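Local structure of probable oxidoreductase (Pseudomonas aeruginosa, 4B7C) at residues Ala137-Leu142 against Val165-Ala170; Gly183-Cys187 against Gly198-Tyr202; Leu207-Lys212 against Thr233-Arg237; Phe222-Gly228 against Val245-Ser251. The protein is a probable NADP-dependent oxidoreductase of the medium-chain dehydrogenase/reductase family, with a Rossmann-fold cofactor domain, whose substrate is not established. Residues are numbered along the deposited sequence.

Interaction 1: residues Ala137-Leu142 against Val165-Ala170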
loop_
_atom_site.group_PDB
_atom_site.type_symbol
_atom_site.label_atom_id
_atom_site.label_comp_id
_atom_site.label_asym_id
_atom_site.label_seq_id
_atom_site.Cartn_x
_atom_site.Cartn_y
_atom_site.Cartn_z
ATOM N N ALA B 137 -17.430 -2.560 -7.014
ATOM C CA ALA B 137 -17.437 -1.096 -6.924
ATOM C C ALA B 137 -17.942 -0.656 -5.568
ATOM O O ALA B 137 -17.343 0.186 -4.905
ATOM C CB ALA B 137 -18.303 -0.481 -8.039
ATOM N N TYR B 138 -19.070 -1.226 -5.173
ATOM C CA TYR B 138 -19.753 -0.850 -3.940
ATOM C C TYR B 138 -18.869 -1.061 -2.710
ATOM O O TYR B 138 -18.626 -0.126 -1.935
ATOM C CB TYR B 138 -21.031 -1.683 -3.806
ATOM C CG TYR B 138 -21.910 -1.314 -2.647
ATOM C CD1 TYR B 138 -22.903 -0.343 -2.784
ATOM C CD2 TYR B 138 -21.790 -1.963 -1.419
ATOM C CE1 TYR B 138 -23.719 -0.010 -1.722
ATOM C CE2 TYR B 138 -22.612 -1.637 -0.351
ATOM C CZ TYR B 138 -23.572 -0.659 -0.509
ATOM O OH TYR B 138 -24.399 -0.338 0.538
ATOM N N PHE B 139 -18.379 -2.281 -2.540
ATOM C CA PHE B 139 -17.606 -2.603 -1.336
ATOM C C PHE B 139 -16.184 -2.030 -1.370
ATOM O O PHE B 139 -15.702 -1.520 -0.368
ATOM C CB PHE B 139 -17.623 -4.107 -1.046
ATOM C CG PHE B 139 -18.964 -4.594 -0.592
ATOM C CD1 PHE B 139 -19.462 -4.212 0.635
ATOM C CD2 PHE B 139 -19.744 -5.387 -1.411
ATOM C CE1 PHE B 139 -20.718 -4.621 1.047
ATOM C CE2 PHE B 139 -21.007 -5.794 -1.010
ATOM C CZ PHE B 139 -21.493 -5.413 0.219
ATOM N N ALA B 140 -15.542 -2.085 -2.522
ATOM C CA ALA B 140 -14.183 -1.539 -2.668
ATOM C C ALA B 140 -14.162 -0.042 -2.380
ATOM O O ALA B 140 -13.354 0.437 -1.582
ATOM C CB ALA B 140 -13.631 -1.840 -4.042
ATOM N N LEU B 141 -15.091 0.697 -2.985
ATOM C CA LEU B 141 -15.149 2.143 -2.766
ATOM C C LEU B 141 -15.511 2.480 -1.340
ATOM O O LEU B 141 -14.802 3.220 -0.672
ATOM C CB LEU B 141 -16.149 2.833 -3.715
ATOM C CG LEU B 141 -16.245 4.358 -3.526
ATOM C CD1 LEU B 141 -14.927 5.010 -3.938
ATOM C CD2 LEU B 141 -17.406 4.969 -4.311
ATOM N N LEU B 142 -16.620 1.935 -0.872
ATOM C CA LEU B 142 -17.185 2.348 0.413
ATOM C C LEU B 142 -16.470 1.775 1.637
ATOM O O LEU B 142 -16.296 2.470 2.642
ATOM C CB LEU B 142 -18.677 2.008 0.479
ATOM C CG LEU B 142 -19.556 2.666 -0.599
ATOM C CD1 LEU B 142 -21.006 2.199 -0.467
ATOM C CD2 LEU B 142 -19.450 4.185 -0.542
ATOM N N VAL B 165 -19.616 2.214 -12.306
ATOM C CA VAL B 165 -20.470 2.155 -11.109
ATOM C C VAL B 165 -19.833 2.871 -9.913
ATOM O O VAL B 165 -20.492 3.635 -9.212
ATOM C CB VAL B 165 -20.802 0.701 -10.721
ATOM C CG1 VAL B 165 -21.524 0.661 -9.376
ATOM C CG2 VAL B 165 -21.642 0.054 -11.820
ATOM N N ALA B 166 -18.549 2.612 -9.686
ATOM C CA ALA B 166 -17.816 3.225 -8.575
ATOM C C ALA B 166 -17.900 4.765 -8.614
ATOM O O ALA B 166 -18.151 5.410 -7.599
ATOM C CB ALA B 166 -16.347 2.766 -8.584
ATOM N N GLY B 167 -17.690 5.334 -9.794
ATOM C CA GLY B 167 -17.756 6.789 -9.978
ATOM C C GLY B 167 -19.119 7.381 -9.659
ATOM O O GLY B 167 -19.218 8.452 -9.074
ATOM N N GLN B 168 -20.167 6.656 -10.017
ATOM C CA GLN B 168 -21.535 7.100 -9.742
ATOM C C GLN B 168 -21.848 7.041 -8.260
ATOM O O GLN B 168 -22.476 7.944 -7.698
ATOM C CB GLN B 168 -22.548 6.268 -10.535
ATOM C CG GLN B 168 -22.457 6.470 -12.041
ATOM C CD GLN B 168 -23.465 5.633 -12.814
ATOM O OE1 GLN B 168 -24.634 5.984 -12.888
ATOM N NE2 GLN B 168 -23.010 4.532 -13.403
ATOM N N ILE B 169 -21.393 5.979 -7.605
ATOM C CA ILE B 169 -21.549 5.881 -6.151
ATOM C C ILE B 169 -20.837 7.052 -5.474
ATOM O O ILE B 169 -21.377 7.688 -4.569
ATOM C CB ILE B 169 -21.013 4.545 -5.593
ATOM C CG1 ILE B 169 -21.839 3.370 -6.128
ATOM C CG2 ILE B 169 -21.100 4.541 -4.069
ATOM C CD1 ILE B 169 -21.278 2.009 -5.772
ATOM N N ALA B 170 -19.616 7.329 -5.920
ATOM C CA ALA B 170 -18.818 8.431 -5.375
ATOM C C ALA B 170 -19.537 9.780 -5.520
ATOM O O ALA B 170 -19.538 10.596 -4.593
ATOM C CB ALA B 170 -17.464 8.481 -6.065
#

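Interaction 2: residues Gly183-Cys187 against Gly198-Tyr202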
loop_
_atom_site.group_PDB
_atom_site.type_symbol
_atom_site.label_atom_id
_atom_site.label_comp_id
_atom_site.label_asym_id
_atom_site.label_seq_id
_atom_site.Cartn_x
_atom_site.Cartn_y
_atom_site.Cartn_z
ATOM N N GLY B 183 -10.000 7.223 -24.932
ATOM C CA GLY B 183 -10.855 7.621 -26.062
ATOM C C GLY B 183 -11.871 8.699 -25.731
ATOM O O GLY B 183 -12.361 8.790 -24.604
ATOM N N ALA B 184 -12.196 9.512 -26.736
ATOM C CA ALA B 184 -13.070 10.679 -26.561
ATOM C C ALA B 184 -14.512 10.304 -26.229
ATOM O O ALA B 184 -15.169 10.994 -25.447
ATOM C CB ALA B 184 -13.038 11.547 -27.812
ATOM N N GLU B 185 -14.994 9.213 -26.820
ATOM C CA GLU B 185 -16.395 8.798 -26.634
ATOM C C GLU B 185 -16.639 8.315 -25.208
ATOM O O GLU B 185 -17.620 8.700 -24.570
ATOM C CB GLU B 185 -16.814 7.707 -27.640
ATOM C CG GLU B 185 -18.273 7.264 -27.595
ATOM C CD GLU B 185 -19.244 8.327 -27.071
ATOM O OE1 GLU B 185 -19.059 9.552 -27.201
ATOM O OE2 GLU B 185 -20.237 7.949 -26.479
ATOM N N LYS B 186 -15.740 7.471 -24.713
ATOM C CA LYS B 186 -15.819 6.997 -23.325
ATOM C C LYS B 186 -15.849 8.166 -22.349
ATOM O O LYS B 186 -16.678 8.212 -21.442
ATOM C CB LYS B 186 -14.650 6.066 -22.996
ATOM C CG LYS B 186 -14.828 4.657 -23.537
ATOM C CD LYS B 186 -13.641 3.767 -23.193
ATOM C CE LYS B 186 -13.862 2.335 -23.657
ATOM N NZ LYS B 186 -12.734 1.449 -23.252
ATOM N N CYS B 187 -14.946 9.120 -22.550
ATOM C CA CYS B 187 -14.830 10.279 -21.654
ATOM C C CYS B 187 -16.071 11.161 -21.681
ATOM O O CYS B 187 -16.537 11.630 -20.636
ATOM C CB CYS B 187 -13.577 11.088 -21.974
ATOM S SG CYS B 187 -12.057 10.220 -21.482
ATOM N N GLY B 198 -15.448 15.183 -14.128
ATOM C CA GLY B 198 -14.460 15.285 -15.179
ATOM C C GLY B 198 -14.002 13.938 -15.675
ATOM O O GLY B 198 -14.193 12.922 -15.014
ATOM N N ALA B 199 -13.369 13.940 -16.838
ATOM C CA ALA B 199 -12.840 12.725 -17.436
ATOM C C ALA B 199 -11.582 13.055 -18.195
ATOM O O ALA B 199 -11.562 13.995 -18.980
ATOM C CB ALA B 199 -13.850 12.094 -18.373
ATOM N N ILE B 200 -10.531 12.275 -17.970
ATOM C CA ILE B 200 -9.257 12.497 -18.634
ATOM C C ILE B 200 -9.020 11.403 -19.653
ATOM O O ILE B 200 -9.000 10.221 -19.312
ATOM C CB ILE B 200 -8.079 12.529 -17.636
ATOM C CG1 ILE B 200 -8.260 13.671 -16.623
ATOM C CG2 ILE B 200 -6.763 12.690 -18.382
ATOM C CD1 ILE B 200 -7.439 13.502 -15.360
ATOM N N ASP B 201 -8.833 11.812 -20.905
ATOM C CA ASP B 201 -8.551 10.886 -21.999
ATOM C C ASP B 201 -7.050 10.676 -22.101
ATOM O O ASP B 201 -6.354 11.415 -22.798
ATOM C CB ASP B 201 -9.108 11.418 -23.327
ATOM C CG ASP B 201 -8.943 10.434 -24.480
ATOM O OD1 ASP B 201 -8.315 9.364 -24.310
ATOM O OD2 ASP B 201 -9.456 10.734 -25.580
ATOM N N TYR B 202 -6.556 9.639 -21.434
ATOM C CA TYR B 202 -5.105 9.411 -21.333
ATOM C C TYR B 202 -4.456 9.061 -22.674
ATOM O O TYR B 202 -3.249 9.220 -22.845
ATOM C CB TYR B 202 -4.773 8.344 -20.277
ATOM C CG TYR B 202 -5.113 6.918 -20.668
ATOM C CD1 TYR B 202 -6.380 6.399 -20.428
ATOM C CD2 TYR B 202 -4.161 6.084 -21.245
ATOM C CE1 TYR B 202 -6.695 5.096 -20.773
ATOM C CE2 TYR B 202 -4.468 4.779 -21.596
ATOM C CZ TYR B 202 -5.738 4.292 -21.357
ATOM O OH TYR B 202 -6.057 3.000 -21.696
#

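Interaction 3: residues Leu207-Lys212 against Thr233-Arg237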
loop_
_atom_site.group_PDB
_atom_site.type_symbol
_atom_site.label_atom_id
_atom_site.label_comp_id
_atom_site.label_asym_id
_atom_site.label_seq_id
_atom_site.Cartn_x
_atom_site.Cartn_y
_atom_site.Cartn_z
ATOM N N LEU B 207 -1.712 12.723 -19.067
ATOM C CA LEU B 207 -2.430 12.390 -17.822
ATOM C C LEU B 207 -2.117 13.362 -16.688
ATOM O O LEU B 207 -3.023 13.869 -16.030
ATOM C CB LEU B 207 -2.123 10.954 -17.379
ATOM C CG LEU B 207 -2.849 10.509 -16.087
ATOM C CD1 LEU B 207 -4.318 10.931 -15.990
ATOM C CD2 LEU B 207 -2.723 9.002 -15.926
ATOM N N ALA B 208 -0.829 13.632 -16.481
ATOM C CA ALA B 208 -0.385 14.587 -15.450
ATOM C C ALA B 208 -1.040 15.963 -15.604
ATOM O O ALA B 208 -1.526 16.548 -14.628
ATOM C CB ALA B 208 1.130 14.722 -15.459
ATOM N N ALA B 209 -1.048 16.471 -16.834
ATOM C CA ALA B 209 -1.704 17.750 -17.153
ATOM C C ALA B 209 -3.204 17.681 -16.860
ATOM O O ALA B 209 -3.794 18.599 -16.271
ATOM C CB ALA B 209 -1.471 18.121 -18.614
ATOM N N GLY B 210 -3.812 16.575 -17.269
ATOM C CA GLY B 210 -5.233 16.342 -17.002
ATOM C C GLY B 210 -5.533 16.339 -15.507
ATOM O O GLY B 210 -6.496 16.962 -15.049
ATOM N N LEU B 211 -4.688 15.650 -14.743
ATOM C CA LEU B 211 -4.850 15.565 -13.286
ATOM C C LEU B 211 -4.694 16.928 -12.625
ATOM O O LEU B 211 -5.434 17.255 -11.689
ATOM C CB LEU B 211 -3.855 14.561 -12.676
ATOM C CG LEU B 211 -4.114 13.090 -12.990
ATOM C CD1 LEU B 211 -2.926 12.235 -12.602
ATOM C CD2 LEU B 211 -5.373 12.638 -12.265
ATOM N N LYS B 212 -3.723 17.706 -13.110
ATOM C CA LYS B 212 -3.493 19.087 -12.643
ATOM C C LYS B 212 -4.744 19.920 -12.806
ATOM O O LYS B 212 -5.145 20.635 -11.897
ATOM C CB LYS B 212 -2.328 19.739 -13.404
ATOM C CG LYS B 212 -2.034 21.206 -13.094
ATOM C CD LYS B 212 -0.940 21.761 -14.045
ATOM C CE LYS B 212 -1.518 22.328 -15.324
ATOM N NZ LYS B 212 -0.492 22.406 -16.406
ATOM N N THR B 233 1.399 7.385 -12.225
ATOM C CA THR B 233 1.187 8.822 -12.411
ATOM C C THR B 233 0.225 9.386 -11.382
ATOM O O THR B 233 0.425 10.480 -10.853
ATOM C CB THR B 233 0.662 9.140 -13.828
ATOM O OG1 THR B 233 1.587 8.638 -14.797
ATOM C CG2 THR B 233 0.501 10.642 -14.026
ATOM N N VAL B 234 -0.829 8.642 -11.084
ATOM C CA VAL B 234 -1.795 9.071 -10.077
ATOM C C VAL B 234 -1.138 9.233 -8.701
ATOM O O VAL B 234 -1.463 10.149 -7.942
ATOM C CB VAL B 234 -2.982 8.087 -10.008
ATOM C CG1 VAL B 234 -3.877 8.416 -8.827
ATOM C CG2 VAL B 234 -3.758 8.128 -11.321
ATOM N N LEU B 235 -0.211 8.335 -8.394
ATOM C CA LEU B 235 0.541 8.377 -7.119
ATOM C C LEU B 235 1.264 9.703 -6.885
ATOM O O LEU B 235 1.401 10.139 -5.747
ATOM C CB LEU B 235 1.558 7.233 -7.054
ATOM C CG LEU B 235 0.983 5.883 -6.593
ATOM C CD1 LEU B 235 1.875 4.718 -6.958
ATOM C CD2 LEU B 235 0.736 5.924 -5.090
ATOM N N THR B 236 1.692 10.366 -7.958
ATOM C CA THR B 236 2.358 11.678 -7.827
ATOM C C THR B 236 1.407 12.786 -7.367
ATOM O O THR B 236 1.857 13.853 -6.949
ATOM C CB THR B 236 3.030 12.124 -9.139
ATOM O OG1 THR B 236 2.036 12.427 -10.128
ATOM C CG2 THR B 236 3.943 11.027 -9.655
ATOM N N ARG B 237 0.100 12.532 -7.422
ATOM C CA ARG B 237 -0.906 13.570 -7.141
ATOM C C ARG B 237 -1.832 13.274 -5.974
ATOM O O ARG B 237 -2.786 14.022 -5.723
ATOM C CB ARG B 237 -1.731 13.834 -8.403
ATOM C CG ARG B 237 -0.869 14.383 -9.529
ATOM C CD ARG B 237 -0.078 15.661 -9.128
ATOM N NE ARG B 237 0.235 16.240 -10.399
ATOM C CZ ARG B 237 -0.560 17.029 -11.104
ATOM N NH1 ARG B 237 -1.731 17.453 -10.626
ATOM N NH2 ARG B 237 -0.132 17.414 -12.292
#

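Interaction 4: residues Phe222-Gly228 against Val245-Ser251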
loop_
_atom_site.group_PDB
_atom_site.type_symbol
_atom_site.label_atom_id
_atom_site.label_comp_id
_atom_site.label_asym_id
_atom_site.label_seq_id
_atom_site.Cartn_x
_atom_site.Cartn_y
_atom_site.Cartn_z
ATOM N N PHE B 222 -8.142 6.930 -4.823
ATOM C CA PHE B 222 -7.905 6.375 -6.142
ATOM C C PHE B 222 -8.436 4.949 -6.198
ATOM O O PHE B 222 -7.972 4.046 -5.483
ATOM C CB PHE B 222 -6.427 6.425 -6.535
ATOM C CG PHE B 222 -6.135 5.848 -7.893
ATOM C CD1 PHE B 222 -6.938 6.158 -8.990
ATOM C CD2 PHE B 222 -5.062 5.004 -8.093
ATOM C CE1 PHE B 222 -6.669 5.632 -10.235
ATOM C CE2 PHE B 222 -4.783 4.478 -9.340
ATOM C CZ PHE B 222 -5.594 4.785 -10.412
ATOM N N PHE B 223 -9.423 4.763 -7.065
ATOM C CA PHE B 223 -10.018 3.460 -7.340
ATOM C C PHE B 223 -9.323 2.916 -8.561
ATOM O O PHE B 223 -9.573 3.373 -9.685
ATOM C CB PHE B 223 -11.539 3.610 -7.577
ATOM C CG PHE B 223 -12.315 2.313 -7.521
ATOM C CD1 PHE B 223 -12.123 1.321 -8.458
ATOM C CD2 PHE B 223 -13.273 2.107 -6.540
ATOM C CE1 PHE B 223 -12.845 0.139 -8.402
ATOM C CE2 PHE B 223 -14.000 0.928 -6.484
ATOM C CZ PHE B 223 -13.774 -0.060 -7.400
ATOM N N ASP B 224 -8.485 1.902 -8.364
ATOM C CA ASP B 224 -7.633 1.378 -9.441
ATOM C C ASP B 224 -8.078 0.035 -9.999
ATOM O O ASP B 224 -8.099 -0.984 -9.297
ATOM C CB ASP B 224 -6.166 1.272 -8.994
ATOM C CG ASP B 224 -5.213 1.038 -10.167
ATOM O OD1 ASP B 224 -5.585 1.300 -11.336
ATOM O OD2 ASP B 224 -4.065 0.620 -9.931
ATOM N N ASN B 225 -8.437 0.054 -11.280
ATOM C CA ASN B 225 -8.801 -1.152 -12.028
ATOM C C ASN B 225 -7.766 -1.558 -13.055
ATOM O O ASN B 225 -7.877 -2.616 -13.651
ATOM C CB ASN B 225 -10.140 -0.945 -12.755
ATOM C CG ASN B 225 -11.287 -0.743 -11.797
ATOM O OD1 ASN B 225 -11.598 -1.635 -11.004
ATOM N ND2 ASN B 225 -11.902 0.440 -11.836
ATOM N N VAL B 226 -6.775 -0.700 -13.288
ATOM C CA VAL B 226 -5.884 -0.879 -14.447
ATOM C C VAL B 226 -4.404 -1.008 -14.104
ATOM O O VAL B 226 -3.682 -1.764 -14.744
ATOM C CB VAL B 226 -6.083 0.263 -15.484
ATOM C CG1 VAL B 226 -7.562 0.409 -15.829
ATOM C CG2 VAL B 226 -5.538 1.578 -14.963
ATOM N N GLY B 227 -3.960 -0.277 -13.092
ATOM C CA GLY B 227 -2.574 -0.348 -12.654
ATOM C C GLY B 227 -1.627 0.324 -13.638
ATOM O O GLY B 227 -1.961 1.338 -14.257
ATOM N N GLY B 228 -0.424 -0.228 -13.737
ATOM C CA GLY B 228 0.574 0.249 -14.686
ATOM C C GLY B 228 0.927 1.715 -14.533
ATOM O O GLY B 228 0.978 2.251 -13.418
ATOM N N VAL B 245 -7.406 2.029 -3.534
ATOM C CA VAL B 245 -7.976 0.690 -3.522
ATOM C C VAL B 245 -7.648 -0.026 -4.814
ATOM O O VAL B 245 -7.925 0.471 -5.911
ATOM C CB VAL B 245 -9.498 0.697 -3.229
ATOM C CG1 VAL B 245 -10.243 1.600 -4.178
ATOM C CG2 VAL B 245 -10.045 -0.720 -3.286
ATOM N N LEU B 246 -7.025 -1.194 -4.671
ATOM C CA LEU B 246 -6.644 -2.020 -5.803
ATOM C C LEU B 246 -7.686 -3.121 -6.023
ATOM O O LEU B 246 -7.890 -3.987 -5.158
ATOM C CB LEU B 246 -5.280 -2.678 -5.581
ATOM C CG LEU B 246 -4.117 -1.753 -5.245
ATOM C CD1 LEU B 246 -2.863 -2.610 -5.047
ATOM C CD2 LEU B 246 -3.914 -0.699 -6.328
ATOM N N CYS B 247 -8.331 -3.076 -7.184
ATOM C CA CYS B 247 -9.343 -4.071 -7.571
ATOM C C CYS B 247 -8.907 -4.932 -8.734
ATOM O O CYS B 247 -9.442 -6.015 -8.943
ATOM C CB CYS B 247 -10.634 -3.378 -7.961
ATOM S SG CYS B 247 -11.460 -2.659 -6.556
ATOM N N GLY B 248 -7.930 -4.448 -9.497
ATOM C CA GLY B 248 -7.380 -5.206 -10.606
ATOM C C GLY B 248 -6.258 -4.454 -11.303
ATOM O O GLY B 248 -5.918 -3.336 -10.901
ATOM N N ALA B 249 -5.701 -5.073 -12.342
ATOM C CA ALA B 249 -4.654 -4.469 -13.188
ATOM C C ALA B 249 -4.738 -4.923 -14.664
ATOM O O ALA B 249 -3.934 -5.735 -15.156
ATOM C CB ALA B 249 -3.276 -4.772 -12.610
ATOM N N ILE B 250 -5.684 -4.340 -15.388
ATOM C CA ILE B 250 -6.009 -4.786 -16.752
ATOM C C ILE B 250 -4.856 -4.551 -17.731
ATOM O O ILE B 250 -4.628 -5.347 -18.646
ATOM C CB ILE B 250 -7.240 -4.024 -17.316
ATOM C CG1 ILE B 250 -8.528 -4.387 -16.576
ATOM C CG2 ILE B 250 -7.453 -4.342 -18.792
ATOM C CD1 ILE B 250 -9.650 -3.377 -16.715
ATOM N N SER B 251 -4.141 -3.446 -17.532
ATOM C CA SER B 251 -3.026 -3.051 -18.396
ATOM C C SER B 251 -1.850 -4.025 -18.300
ATOM O O SER B 251 -0.900 -3.929 -19.077
ATOM C CB SER B 251 -2.581 -1.628 -18.056
ATOM O OG SER B 251 -1.996 -1.581 -16.770
HETATM O O HOH W 1 -3.336 -2.062 -9.990
#

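Interaction 1: residues Ala137-Leu142 against Val165-Ala170
I169 projects from segment 165-170 of helix 161-172 as a knob into a hole formed by A137, Y138, L141 and L142. I169 CD1 lies 3.7 Å from Y138 CA and 4.1 Å from Y138 CD1. I169 CG2 meets L141 CD2 at 3.7 Å and L142 CD2 at 3.9 Å. L141 reaches back toward the other helix. L141 CD2 is 3.4 Å from A166 O and 3.6 Å from A170 N, so it packs on the backbone as well as on side chains. The helices come closest near A137 and A166, whose CA atoms are 4.6 Å apart. A137 CB meets A166 CB at 3.8 Å and V165 CG1 at 3.7 Å; the small methyls let the backbones come this close. The two axes cross at -53° and approach to 9.1 Å. Both helices pack against F223 of strand 219-224, so the pair covers one face of the parallel Rossmann sheet. Helix 287-299 lies alongside and supplies E293, which hydrogen-bonds Y138 OH. No hydrogen bond links the two segments. Apolar side chains meet, some resting on the partner's backbone, so the contact depends on shape fit.

Interaction 2: residues Gly183-Cys187 against Gly198-Tyr202
G198 starts the strand and pairs through its backbone with V177 and G179 of strand 176-181. A199 follows, with its methyl directed at the helix. A199 CB lies 3.7 Å from C187 CB and 3.5 Å from C187 O. I200 points the other way, toward helix 207-214, but its backbone still borders the cysteine: I200 C is 3.7 Å from C187 SG. D201 turns back to the helix. C187 SG rests 3.6 Å from D201 CA, and the carboxylate reaches G183, the N-cap residue of helix 184-193. G183 N donates to D201 OD1 at 2.8 Å. G183 has a positive phi of 107°, a backbone shape that calls for glycine. D201 OD2 also accepts a hydrogen bond from N204. Y202 then leaves the strand. These segments belong to the beta-alpha-beta unit of strand 176-181, helix 184-193 and strand 198-201, at the edge of the Rossmann sheet. The contact is mixed: small apolar groups pack C187 against the strand, while one charged carboxylate holds the backbone where the helix begins.

Interaction 3: residues Leu207-Lys212 against Thr233-Arg237
Residues 207-212 form the first turns of helix 207-214, held by L211 N to L207 O at 2.8 Å and K212 N to A208 O at 2.9 Å. Residues 233-237 lie toward the C-terminal end of helix 228-235. There R237 N bonds V234 O at 2.9 Å, and T236 OG1 donates to T233 O at 2.6 Å. The nearest CA atoms across the gap are A208 and T233, 6.7 Å apart. T233 CG2 sits over the first helix, 3.9 Å from L207 CG and 4.0 Å from L211 CD1. L211 CD1 also approaches V234 CG2 at 4.4 Å. These are neighbouring helices on one face of the Rossmann sheet, and strand 219-224 joins them in sequence. L211 and V234 both rest on I219 of that strand. R237 lies across the end of the contact. Its guanidinium has L211 CB over one face, with R237 NH1 4.1 Å from L211 CB. R237 NH1 is also 3.1 Å from K212 CA, near the guanidinium plane.

Interaction 4: residues Phe222-Gly228 against Val245-Ser251
S251 OG donates a 2.6 Å hydrogen bond to V226 O, and S251 N reaches the same oxygen, V226 O, at 3.3 Å. Further back, the segments are neighbouring parallel strands of the Rossmann sheet. V245 N bonds F222 O and D224 N bonds V245 O, both at 2.9 Å. The pairing continues past the strand ends, where C247 N donates to D224 O at 3.0 Å and I250 N to N225 O at 3.3 Å. G248 N adds a weak bond to D224 O at 3.5 Å. D224 OD1 accepts from V226 N at 3.0 Å, an Asx turn, and from G227 N at 2.9 Å, which makes it an Asx motif; it also bonds S156. A water donates to D224 OD2 at 2.8 Å and to G248 O at 3.0 Å. The loops lie at the C-terminal ends of the strands, where Rossmann domains generally bind their dinucleotide. G227 and G228 have positive phi, and a side chain on G228 would clash with S251. L246 and A249 also pack on Y265 and L266 of the second subunit. F223 and V245 share the sheet face covered by helix 132-145. F223 CD2 lies 3.9 Å from V245 CG1. The C247 sulfur completes this patch, with C247 SG 3.6 Å from F223 CZ.

How the interactions relate
The four contacts share one Rossmann domain. Interaction 1 comes first along the chain, then interaction 2; interactions 3 and 4 follow and alternate their segments. Interactions 2 and 4 reach the same parallel sheet, at edge strand 198-201 and at strands 219-224 and 242-246, with centres about 17 Å apart. Interaction 1 packs on one face of that sheet and touches interaction 4, A140 CB to C247 SG at 3.4 Å. Interaction 3 joins two helices on the opposite face. It meets interaction 2 through I200 and interaction 4 where V234 packs on F222. Helices on both faces thus enclose a sheet whose interaction 4 loops adjoin the second subunit.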